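BugD (Bordetella pertussis Tohama I, PDB 2F5X) binds aspartic acid as a periplasmic solute receptor of the tripartite tricarboxylate transporter family, probably delivering it for uptake. Local coordinates at residues M113-A117 and T196-I200; T174-M178 and M189-N195. One frame throughout, in Å; residues are numbered along the deposited sequence.

In the fold
Interactions 1 and 2 are built on two neighbouring antiparallel strands, 102-117 and 188-192, and around helix 193-201, which follows the second strand directly; their centres lie about 7 Å apart. Two backbone pairs probably hydrogen-bond them together: Thr114 N to Asp191 O at 2.8 Å and Ile116 N to Met189 O at 2.9 Å. Interaction 2 borders the pocket, where Thr174 N and Gln192 OE1 each lie 3.0 Å from atoms of the bound aspartic acid, its O and N respectively. Interaction 1 lies further from the ligand, the side chain of Thr196 being about 9 Å from it, and fixes the same helix to the neighbouring strand.

Interaction 1 (M113-A117 and T196-I200)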
loop_
_atom_site.group_PDB
_atom_site.type_symbol
_atom_site.label_atom_id
_atom_site.label_comp_id
_atom_site.label_asym_id
_atom_site.label_seq_id
_atom_site.Cartn_x
_atom_site.Cartn_y
_atom_site.Cartn_z
HETATM N N MSE A 113 -0.112 -8.093 3.843
HETATM C CA MSE A 113 -1.279 -8.331 3.001
HETATM C C MSE A 113 -1.947 -9.687 3.268
HETATM O O MSE A 113 -1.321 -10.613 3.807
HETATM C CB MSE A 113 -0.909 -8.140 1.531
HETATM C CG MSE A 113 -0.310 -6.748 1.268
HETATM SE SE MSE A 113 0.136 -6.518 -0.572
HETATM C CE MSE A 113 -1.714 -6.214 -1.222
ATOM N N THR A 114 -3.228 -9.767 2.911
ATOM C CA THR A 114 -4.023 -10.981 3.020
ATOM C C THR A 114 -4.596 -11.348 1.665
ATOM O O THR A 114 -5.113 -10.476 0.954
ATOM C CB THR A 114 -5.221 -10.771 3.980
ATOM O OG1 THR A 114 -5.942 -9.585 3.593
ATOM C CG2 THR A 114 -4.732 -10.495 5.407
ATOM N N ILE A 115 -4.517 -12.633 1.319
ATOM C CA ILE A 115 -5.198 -13.173 0.139
ATOM C C ILE A 115 -6.621 -13.505 0.565
ATOM O O ILE A 115 -6.821 -14.336 1.449
ATOM C CB ILE A 115 -4.488 -14.453 -0.382
ATOM C CG1 ILE A 115 -3.004 -14.193 -0.686
ATOM C CG2 ILE A 115 -5.250 -15.063 -1.604
ATOM C CD1 ILE A 115 -2.738 -13.588 -1.996
ATOM N N ILE A 116 -7.596 -12.838 -0.050
ATOM C CA ILE A 116 -8.999 -13.009 0.314
ATOM C C ILE A 116 -9.858 -13.269 -0.920
ATOM O O ILE A 116 -9.436 -13.028 -2.057
ATOM C CB ILE A 116 -9.552 -11.763 1.084
ATOM C CG1 ILE A 116 -9.478 -10.486 0.219
ATOM C CG2 ILE A 116 -8.862 -11.586 2.444
ATOM C CD1 ILE A 116 -10.242 -9.299 0.837
ATOM N N ALA A 117 -11.079 -13.740 -0.691
ATOM C CA ALA A 117 -12.033 -13.927 -1.774
ATOM C C ALA A 117 -13.440 -13.584 -1.308
ATOM O O ALA A 117 -13.682 -13.421 -0.104
ATOM C CB ALA A 117 -11.976 -15.362 -2.293
ATOM N N THR A 196 -8.507 -4.989 5.138
ATOM C CA THR A 196 -9.182 -6.291 5.138
ATOM C C THR A 196 -9.534 -6.825 6.520
ATOM O O THR A 196 -10.384 -7.705 6.626
ATOM C CB THR A 196 -8.352 -7.371 4.430
ATOM O OG1 THR A 196 -7.127 -7.571 5.146
ATOM C CG2 THR A 196 -7.947 -6.944 3.034
ATOM N N THR A 197 -8.874 -6.328 7.567
ATOM C CA THR A 197 -9.055 -6.895 8.911
ATOM C C THR A 197 -10.525 -6.964 9.302
ATOM O O THR A 197 -11.015 -7.998 9.732
ATOM C CB THR A 197 -8.293 -6.077 9.965
ATOM O OG1 THR A 197 -6.891 -6.179 9.718
ATOM C CG2 THR A 197 -8.453 -6.699 11.349
ATOM N N GLN A 198 -11.181 -5.818 9.154
ATOM C CA GLN A 198 -12.593 -5.588 9.401
ATOM C C GLN A 198 -13.474 -6.680 8.753
ATOM O O GLN A 198 -14.340 -7.302 9.406
ATOM C CB GLN A 198 -12.921 -4.171 8.843
ATOM C CG GLN A 198 -11.960 -2.985 9.330
ATOM C CD GLN A 198 -10.722 -2.687 8.436
ATOM O OE1 GLN A 198 -10.020 -3.595 8.022
ATOM N NE2 GLN A 198 -10.449 -1.396 8.183
ATOM N N GLN A 199 -13.226 -6.945 7.478
ATOM C CA GLN A 199 -14.015 -7.909 6.729
ATOM C C GLN A 199 -13.637 -9.352 7.046
ATOM O O GLN A 199 -14.486 -10.237 6.993
ATOM C CB GLN A 199 -13.883 -7.663 5.223
ATOM C CG GLN A 199 -14.012 -6.198 4.804
ATOM C CD GLN A 199 -15.339 -5.581 5.189
ATOM O OE1 GLN A 199 -16.334 -6.285 5.372
ATOM N NE2 GLN A 199 -15.358 -4.254 5.320
ATOM N N ILE A 200 -12.366 -9.590 7.349
ATOM C CA ILE A 200 -11.922 -10.939 7.690
ATOM C C ILE A 200 -12.489 -11.371 9.045
ATOM O O ILE A 200 -13.097 -12.437 9.143
ATOM C CB ILE A 200 -10.390 -11.055 7.663
ATOM C CG1 ILE A 200 -9.869 -10.906 6.225
ATOM C CG2 ILE A 200 -9.951 -12.386 8.267
ATOM C CD1 ILE A 200 -8.359 -10.691 6.136
#
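A short hydroxyl-to-hydroxyl hydrogen bond, 2.8 Å between Thr114 OG1 and Thr196 OG1, fastens the last part of strand 102-117 to the first turn of helix 193-201. Both threonines adopt the p rotamer and point their CB atoms toward each other's segment, so the two hydroxyls meet in the gap between backbones whose CA atoms, at this pair, are 7.3 Å apart. Thr114 OG1 is also hydrogen-bonded to the carbonyl of Asp191, and Thr196 OG1 weakly to that of Gln192, which ties the pair to the end of strand 188-192. One helical turn later Ile200, with chi1 m and chi2 t, extends its CD1 back to the strand, reaching 3.7 Å from Thr114 OG1 and 3.8 Å from Ile116 CG2. The contact is thus a helix laid against the mixed beta sheet of an alpha/beta lobe, as in periplasmic binding proteins; the axis of helical segment 196-200 lies 10.2 Å from that of strand segment 113-117, at 43° between N-to-C directions. Ile116 takes the less common p value of chi1 with chi2 t; its CG2 faces Ile200 while CD1 comes to 4.0 Å from Thr196 CG2. Met113 (a selenomethionine) and Ile115 have CA-to-CB bonds pointing away from the helix, and their side chains pack against Cys154 of helix 150-162. On the helix, Gln199 starts toward the strand, but its m, m side chain leads off to hydrogen-bond Lys204.

Interaction 2 (T174-M178 and M189-N195); sequences TAPAM and MCDQTTN. With ASP (aspartic acid), chain D.
Residues 174-178 form the first turn of a helix, with Met178 N bonded to Thr174 O at 2.8 Å, and cross strand 189-192 at 132° between N-to-C directions, the axes 10.2 Å apart. In register, Ala177 faces Met189, Thr174 faces Asp191 and Ala175 lies nearest Asn195. The second segment opens with the extended selenomethionine Met189 (chi1 t, chi2 t), whose SE packs 3.6 Å from Ala177 CB and whose CE lies 3.9 Å from CE of selenomethionine Met178 (chi1 t, chi2 p). The CA-to-CB bond of Cys190 points away from the helix, and its SG forms a disulfide with Cys154. Asp191, chi1 t, points toward the helix: OD1 accepts from Thr174 OG1 (chi1 p) at 2.8 Å and from Gln192 N at 2.8 Å. Gln192 is the N-cap of the next helix, where Thr193, Thr194 and Asn195 form the first helical residues and Asn195 N bonds Gln192 O at 2.9 Å. Asn195, chi1 t, sends ND2 back to Asp191 OD2 at 2.7 Å and, weakly, to Thr174 O at 3.3 Å. Helix start and strand-to-helix junction together line part of a periplasmic binding protein's ligand pocket: the bound aspartic acid receives a hydrogen bond on O from Thr174 N at 3.0 Å and gives one from N to Gln192 OE1 at 3.0 Å. With both carboxylate oxygens engaged, buried Asp191 links the two ligand-binding elements: the Thr174 amide, meeting the alpha-carboxylate, and Gln192 OE1, meeting the amino group.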
loop_
_atom_site.group_PDB
_atom_site.type_symbol
_atom_site.label_atom_id
_atom_site.label_comp_id
_atom_site.label_asym_id
_atom_site.label_seq_id
_atom_site.Cartn_x
_atom_site.Cartn_y
_atom_site.Cartn_z
ATOM N N THR A 174 -8.382 -0.066 -3.260
ATOM C CA THR A 174 -9.049 -1.298 -2.811
ATOM C C THR A 174 -10.303 -1.071 -1.979
ATOM O O THR A 174 -10.979 -2.038 -1.641
ATOM C CB THR A 174 -8.099 -2.268 -2.091
ATOM O OG1 THR A 174 -7.415 -1.564 -1.042
ATOM C CG2 THR A 174 -7.006 -2.748 -3.057
ATOM N N ALA A 175 -10.637 0.180 -1.664
ATOM C CA ALA A 175 -11.964 0.451 -1.115
ATOM C C ALA A 175 -13.079 0.127 -2.145
ATOM O O ALA A 175 -13.962 -0.692 -1.850
ATOM C CB ALA A 175 -12.077 1.900 -0.573
ATOM N N PRO A 176 -13.064 0.725 -3.342
ATOM C CA PRO A 176 -14.040 0.327 -4.373
ATOM C C PRO A 176 -13.910 -1.146 -4.773
ATOM O O PRO A 176 -14.929 -1.788 -5.051
ATOM C CB PRO A 176 -13.716 1.236 -5.568
ATOM C CG PRO A 176 -12.422 1.848 -5.287
ATOM C CD PRO A 176 -12.219 1.842 -3.795
ATOM N N ALA A 177 -12.690 -1.677 -4.795
ATOM C CA ALA A 177 -12.520 -3.103 -5.113
ATOM C C ALA A 177 -13.212 -3.965 -4.063
ATOM O O ALA A 177 -13.922 -4.911 -4.405
ATOM C CB ALA A 177 -11.061 -3.460 -5.224
HETATM N N MSE A 178 -13.010 -3.624 -2.789
HETATM C CA MSE A 178 -13.654 -4.343 -1.685
HETATM C C MSE A 178 -15.178 -4.305 -1.787
HETATM O O MSE A 178 -15.847 -5.316 -1.520
HETATM C CB MSE A 178 -13.213 -3.788 -0.325
HETATM C CG MSE A 178 -13.865 -4.493 0.864
HETATM SE SE MSE A 178 -13.362 -6.374 1.055
HETATM C CE MSE A 178 -11.577 -6.072 1.892
HETATM N N MSE A 189 -8.756 -11.285 -4.332
HETATM C CA MSE A 189 -7.925 -10.088 -4.191
HETATM C C MSE A 189 -6.834 -10.289 -3.155
HETATM O O MSE A 189 -7.032 -10.990 -2.172
HETATM C CB MSE A 189 -8.811 -8.915 -3.741
HETATM C CG MSE A 189 -8.094 -7.600 -3.566
HETATM SE SE MSE A 189 -9.369 -6.135 -3.491
HETATM C CE MSE A 189 -10.124 -6.309 -1.689
ATOM N N CYS A 190 -5.689 -9.653 -3.373
ATOM C CA CYS A 190 -4.697 -9.490 -2.314
ATOM C C CYS A 190 -4.742 -8.052 -1.871
ATOM O O CYS A 190 -4.650 -7.151 -2.701
ATOM C CB CYS A 190 -3.300 -9.801 -2.836
ATOM S SG CYS A 190 -2.008 -9.948 -1.566
ATOM N N ASP A 191 -4.886 -7.823 -0.570
ATOM C CA ASP A 191 -5.122 -6.455 -0.070
ATOM C C ASP A 191 -4.507 -6.317 1.332
ATOM O O ASP A 191 -4.217 -7.324 1.995
ATOM C CB ASP A 191 -6.635 -6.177 -0.133
ATOM C CG ASP A 191 -7.030 -4.742 0.232
ATOM O OD1 ASP A 191 -6.206 -3.791 0.241
ATOM O OD2 ASP A 191 -8.223 -4.486 0.487
ATOM N N GLN A 192 -4.262 -5.083 1.754
ATOM C CA GLN A 192 -3.576 -4.814 3.023
ATOM C C GLN A 192 -4.493 -4.992 4.216
ATOM O O GLN A 192 -5.692 -4.734 4.106
ATOM C CB GLN A 192 -3.022 -3.403 3.019
ATOM C CG GLN A 192 -1.925 -3.192 1.975
ATOM C CD GLN A 192 -1.789 -1.730 1.641
ATOM O OE1 GLN A 192 -2.235 -1.278 0.579
ATOM N NE2 GLN A 192 -1.211 -0.982 2.548
ATOM N N THR A 193 -3.928 -5.426 5.348
ATOM C CA THR A 193 -4.713 -5.627 6.575
ATOM C C THR A 193 -5.394 -4.356 7.099
ATOM O O THR A 193 -6.390 -4.439 7.808
ATOM C CB THR A 193 -3.870 -6.282 7.696
ATOM O OG1 THR A 193 -2.714 -5.475 7.977
ATOM C CG2 THR A 193 -3.311 -7.629 7.231
ATOM N N THR A 194 -4.874 -3.186 6.740
ATOM C CA THR A 194 -5.524 -1.920 7.106
ATOM C C THR A 194 -6.852 -1.744 6.372
ATOM O O THR A 194 -7.646 -0.859 6.726
ATOM C CB THR A 194 -4.617 -0.737 6.761
ATOM O OG1 THR A 194 -4.011 -0.994 5.490
ATOM C CG2 THR A 194 -3.450 -0.633 7.751
ATOM N N ASN A 195 -7.085 -2.563 5.343
ATOM C CA ASN A 195 -8.386 -2.593 4.667
ATOM C C ASN A 195 -9.194 -3.879 4.876
ATOM O O ASN A 195 -10.439 -3.862 4.801
ATOM C CB ASN A 195 -8.229 -2.311 3.164
ATOM C CG ASN A 195 -9.539 -1.898 2.506
ATOM O OD1 ASN A 195 -10.241 -1.007 2.998
ATOM N ND2 ASN A 195 -9.875 -2.545 1.392
HETATM N N ASP D . -3.095 1.147 -0.899
HETATM C CA ASP D . -4.136 1.272 -1.963
HETATM C C ASP D . -5.371 2.002 -1.459
HETATM O O ASP D . -6.475 1.834 -2.012
HETATM C CB ASP D . -4.527 -0.101 -2.492
HETATM C CG ASP D . -3.398 -0.780 -3.224
HETATM O OD1 ASP D . -3.531 -1.994 -3.504
HETATM O OD2 ASP D . -2.348 -0.172 -3.558
HETATM O OXT ASP D . -5.248 2.754 -0.492
#